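Local structure of esterase family protein (Staphylococcus aureus, 7L0A) at residues M23-T28 and Y100-E105. The protein is a serine esterase of the esterase D family that probably hydrolyses S-formylglutathione to formate and glutathione. Numbering follows the deposited sequence.
Sequences MHQNLT and YDYILE
Gln25 and Tyr102 carry this contact, a buried meeting of strand 24-28 with helix 100-105. CB of Gln25 leaves the strand toward the helix, and CG, set beside the backbone N, runs on alongside the end of the tyrosine. Gln25 CB lies 3.6 Å from Tyr102 OH, and Gln25 CG lies 3.8 Å from Tyr102 CE1. The chain then bends (chi2 -65°), which turns the amide so that OE1 comes near the hydroxyl. The amide stands nearly upright to the ring, with the planes 84° apart. Gln25 OE1 comes within 3.3 Å of Tyr102 OH, but each of these oxygens is hydrogen-bonded to Asn84: OE1 to the side-chain ND2, the hydroxyl to the backbone O. Gln25 NE2 binds Asp86, so both ends of the buried amide have partners and its rotation is fixed. CB of Asn26 leaves on the side away from the helix. Leu27 follows, and its CD2 reaches to 4.1 Å from Tyr102 OH as the two side chains pass in opposite directions. Tyr102 spans the gap because CG is anti to the backbone N, which sends the ring out to the strand. The backbones stay well apart, with 10.1 Å between Gln25 CA and Tyr102 CA. The axes approach to 12.1 Å at an angle of 53°, as a helix layered on a sheet. Strand 24-32 lies between strands 9-17 and 79-83 in the mixed sheet of this alpha/beta-hydrolase fold. Helix 99-113 packs on one side of that sheet, where Tyr102 also touches Tyr16 and Pro83, while Ile103 and Leu104 meet Phe138 of helix 130-141.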
ATOM      1  N   MET B  23      -3.663 -17.130  -4.834  1.00 19.13           N
ATOM      2  CA  MET B  23      -4.938 -16.450  -4.670  1.00 18.24           C
ATOM      3  C   MET B  23      -4.676 -15.084  -4.063  1.00 16.01           C
ATOM      4  O   MET B  23      -3.532 -14.731  -3.744  1.00 17.45           O
ATOM      5  CB  MET B  23      -5.922 -17.239  -3.810  1.00 24.19           C
ATOM      6  CG  MET B  23      -5.393 -17.682  -2.498  1.00 36.18           C
ATOM      7  SD  MET B  23      -6.606 -18.748  -1.668  1.00 33.74           S
ATOM      8  CE  MET B  23      -7.814 -17.497  -1.248  1.00 39.22           C
ATOM      9  N   HIS B  24      -5.740 -14.304  -3.916  1.00 17.94           N
ATOM     10  CA  HIS B  24      -5.591 -12.970  -3.366  1.00 15.75           C
ATOM     11  C   HIS B  24      -5.340 -13.022  -1.867  1.00 15.88           C
ATOM     12  O   HIS B  24      -5.838 -13.907  -1.151  1.00 16.76           O
ATOM     13  CB  HIS B  24      -6.834 -12.169  -3.666  1.00 17.29           C
ATOM     14  CG  HIS B  24      -7.083 -11.973  -5.126  1.00 21.93           C
ATOM     15  ND1 HIS B  24      -8.025 -12.699  -5.811  1.00 24.42           N
ATOM     16  CD2 HIS B  24      -6.492 -11.156  -6.032  1.00 29.99           C
ATOM     17  CE1 HIS B  24      -8.041 -12.310  -7.064  1.00 27.93           C
ATOM     18  NE2 HIS B  24      -7.100 -11.393  -7.239  1.00 27.14           N
ATOM     19  N   GLN B  25      -4.536 -12.056  -1.409  1.00 13.59           N
ATOM     20  CA  GLN B  25      -4.154 -11.912  -0.020  1.00 15.07           C
ATOM     21  C   GLN B  25      -4.200 -10.443   0.346  1.00 16.06           C
ATOM     22  O   GLN B  25      -3.903  -9.581  -0.489  1.00 16.61           O
ATOM     23  CB  GLN B  25      -2.754 -12.437   0.273  1.00 14.88           C
ATOM     24  CG  GLN B  25      -2.613 -13.935   0.145  1.00 16.34           C
ATOM     25  CD  GLN B  25      -3.432 -14.688   1.161  1.00 21.37           C
ATOM     26  OE1 GLN B  25      -3.263 -14.530   2.363  1.00 29.25           O
ATOM     27  NE2 GLN B  25      -4.336 -15.536   0.679  1.00 38.07           N
ATOM     28  N   ASN B  26      -4.565 -10.175   1.591  1.00 17.48           N
ATOM     29  CA  ASN B  26      -4.557  -8.815   2.123  1.00 14.69           C
ATOM     30  C   ASN B  26      -3.349  -8.591   3.019  1.00 13.41           C
ATOM     31  O   ASN B  26      -2.939  -9.485   3.774  1.00 17.35           O
ATOM     32  CB  ASN B  26      -5.831  -8.515   2.919  1.00 14.64           C
ATOM     33  CG  ASN B  26      -7.044  -8.442   2.056  1.00 20.19           C
ATOM     34  OD1 ASN B  26      -7.032  -7.780   1.040  1.00 26.88           O
ATOM     35  ND2 ASN B  26      -8.114  -9.101   2.459  1.00 24.47           N
ATOM     36  N   LEU B  27      -2.807  -7.375   2.949  1.00 12.51           N
ATOM     37  CA  LEU B  27      -1.713  -6.927   3.781  1.00 13.72           C
ATOM     38  C   LEU B  27      -2.112  -5.600   4.421  1.00 14.91           C
ATOM     39  O   LEU B  27      -2.754  -4.759   3.794  1.00 17.29           O
ATOM     40  CB  LEU B  27      -0.398  -6.655   3.024  1.00 17.95           C
ATOM     41  CG  LEU B  27       0.149  -7.624   2.028  1.00 19.82           C
ATOM     42  CD1 LEU B  27       1.370  -6.984   1.340  1.00 22.35           C
ATOM     43  CD2 LEU B  27       0.575  -8.936   2.716  1.00 24.52           C
ATOM     44  N   THR B  28      -1.679  -5.388   5.655  1.00 14.03           N
ATOM     45  CA  THR B  28      -1.695  -4.066   6.287  1.00 12.77           C
ATOM     46  C   THR B  28      -0.249  -3.594   6.412  1.00 17.03           C
ATOM     47  O   THR B  28       0.620  -4.340   6.879  1.00 16.32           O
ATOM     48  CB  THR B  28      -2.366  -4.082   7.661  1.00 15.26           C
ATOM     49  OG1 THR B  28      -3.693  -4.603   7.534  1.00 19.74           O
ATOM     50  CG2 THR B  28      -2.421  -2.649   8.267  1.00 19.49           C
ATOM     51  N   TYR B 100       6.002 -20.628   4.786  1.00 19.03           N
ATOM     52  CA  TYR B 100       7.388 -20.169   4.735  1.00 17.81           C
ATOM     53  C   TYR B 100       7.643 -19.346   3.478  1.00 20.88           C
ATOM     54  O   TYR B 100       8.129 -18.209   3.552  1.00 18.44           O
ATOM     55  CB  TYR B 100       8.328 -21.373   4.788  1.00 18.07           C
ATOM     56  CG  TYR B 100       9.786 -21.081   4.705  1.00 20.12           C
ATOM     57  CD1 TYR B 100      10.520 -20.721   5.835  1.00 25.98           C
ATOM     58  CD2 TYR B 100      10.448 -21.195   3.506  1.00 29.97           C
ATOM     59  CE1 TYR B 100      11.896 -20.492   5.738  1.00 25.08           C
ATOM     60  CE2 TYR B 100      11.800 -20.932   3.402  1.00 35.09           C
ATOM     61  CZ  TYR B 100      12.511 -20.579   4.525  1.00 37.62           C
ATOM     62  OH  TYR B 100      13.862 -20.336   4.412  1.00 51.09           O
ATOM     63  N   ASP B 101       7.260 -19.884   2.311  1.00 15.58           N
ATOM     64  CA  ASP B 101       7.524 -19.211   1.050  1.00 16.65           C
ATOM     65  C   ASP B 101       6.710 -17.931   0.947  1.00 15.48           C
ATOM     66  O   ASP B 101       7.175 -16.932   0.380  1.00 16.28           O
ATOM     67  CB  ASP B 101       7.199 -20.149  -0.092  1.00 20.23           C
ATOM     68  CG  ASP B 101       7.810 -21.538   0.133  1.00 27.02           C
ATOM     69  OD1 ASP B 101       9.038 -21.660  -0.108  1.00 28.17           O
ATOM     70  OD2 ASP B 101       7.091 -22.468   0.601  1.00 23.86           O
ATOM     71  N   TYR B 102       5.482 -17.974   1.452  1.00 17.15           N
ATOM     72  CA  TYR B 102       4.585 -16.828   1.365  1.00 14.99           C
ATOM     73  C   TYR B 102       5.096 -15.652   2.186  1.00 14.91           C
ATOM     74  O   TYR B 102       5.091 -14.507   1.708  1.00 16.07           O
ATOM     75  CB  TYR B 102       3.185 -17.246   1.813  1.00 17.23           C
ATOM     76  CG  TYR B 102       2.229 -16.118   2.066  1.00 14.28           C
ATOM     77  CD1 TYR B 102       1.881 -15.217   1.064  1.00 17.22           C
ATOM     78  CD2 TYR B 102       1.712 -15.911   3.343  1.00 14.68           C
ATOM     79  CE1 TYR B 102       0.996 -14.175   1.327  1.00 15.64           C
ATOM     80  CE2 TYR B 102       0.848 -14.860   3.609  1.00 18.03           C
ATOM     81  CZ  TYR B 102       0.508 -14.013   2.594  1.00 15.90           C
ATOM     82  OH  TYR B 102      -0.371 -12.960   2.857  1.00 18.08           O
ATOM     83  N   ILE B 103       5.516 -15.895   3.432  1.00 16.47           N
ATOM     84  CA  ILE B 103       6.024 -14.792   4.227  1.00 16.47           C
ATOM     85  C   ILE B 103       7.271 -14.190   3.570  1.00 17.29           C
ATOM     86  O   ILE B 103       7.457 -12.964   3.570  1.00 14.82           O
ATOM     87  CB  ILE B 103       6.295 -15.224   5.680  1.00 16.70           C
ATOM     88  CG1 ILE B 103       5.000 -15.617   6.389  1.00 17.27           C
ATOM     89  CG2 ILE B 103       6.915 -14.056   6.473  1.00 17.11           C
ATOM     90  CD1 ILE B 103       3.943 -14.552   6.379  1.00 18.98           C
ATOM     91  N   LEU B 104       8.101 -15.017   2.934  1.00 16.78           N
ATOM     92  CA  LEU B 104       9.280 -14.483   2.257  1.00 15.38           C
ATOM     93  C   LEU B 104       8.883 -13.700   1.009  1.00 14.71           C
ATOM     94  O   LEU B 104       9.544 -12.721   0.655  1.00 16.90           O
ATOM     95  CB  LEU B 104      10.262 -15.604   1.942  1.00 15.02           C
ATOM     96  CG  LEU B 104      10.900 -16.179   3.203  1.00 22.79           C
ATOM     97  CD1 LEU B 104      11.764 -17.364   2.827  1.00 23.75           C
ATOM     98  CD2 LEU B 104      11.739 -15.169   3.957  1.00 26.88           C
ATOM     99  N   GLU B 105       7.805 -14.106   0.338  1.00 14.59           N
ATOM    100  CA  GLU B 105       7.266 -13.318  -0.764  1.00 14.39           C
ATOM    101  C   GLU B 105       6.798 -11.954  -0.276  1.00 16.25           C
ATOM    102  O   GLU B 105       7.085 -10.931  -0.914  1.00 16.37           O
ATOM    103  CB  GLU B 105       6.116 -14.071  -1.427  1.00 16.14           C
ATOM    104  CG  GLU B 105       5.291 -13.172  -2.371  1.00 19.50           C
ATOM    105  CD  GLU B 105       4.021 -13.834  -2.844  1.00 17.82           C
ATOM    106  OE1 GLU B 105       2.959 -13.423  -2.410  1.00 19.94           O
ATOM    107  OE2 GLU B 105       4.116 -14.852  -3.603  1.00 19.87           O
TER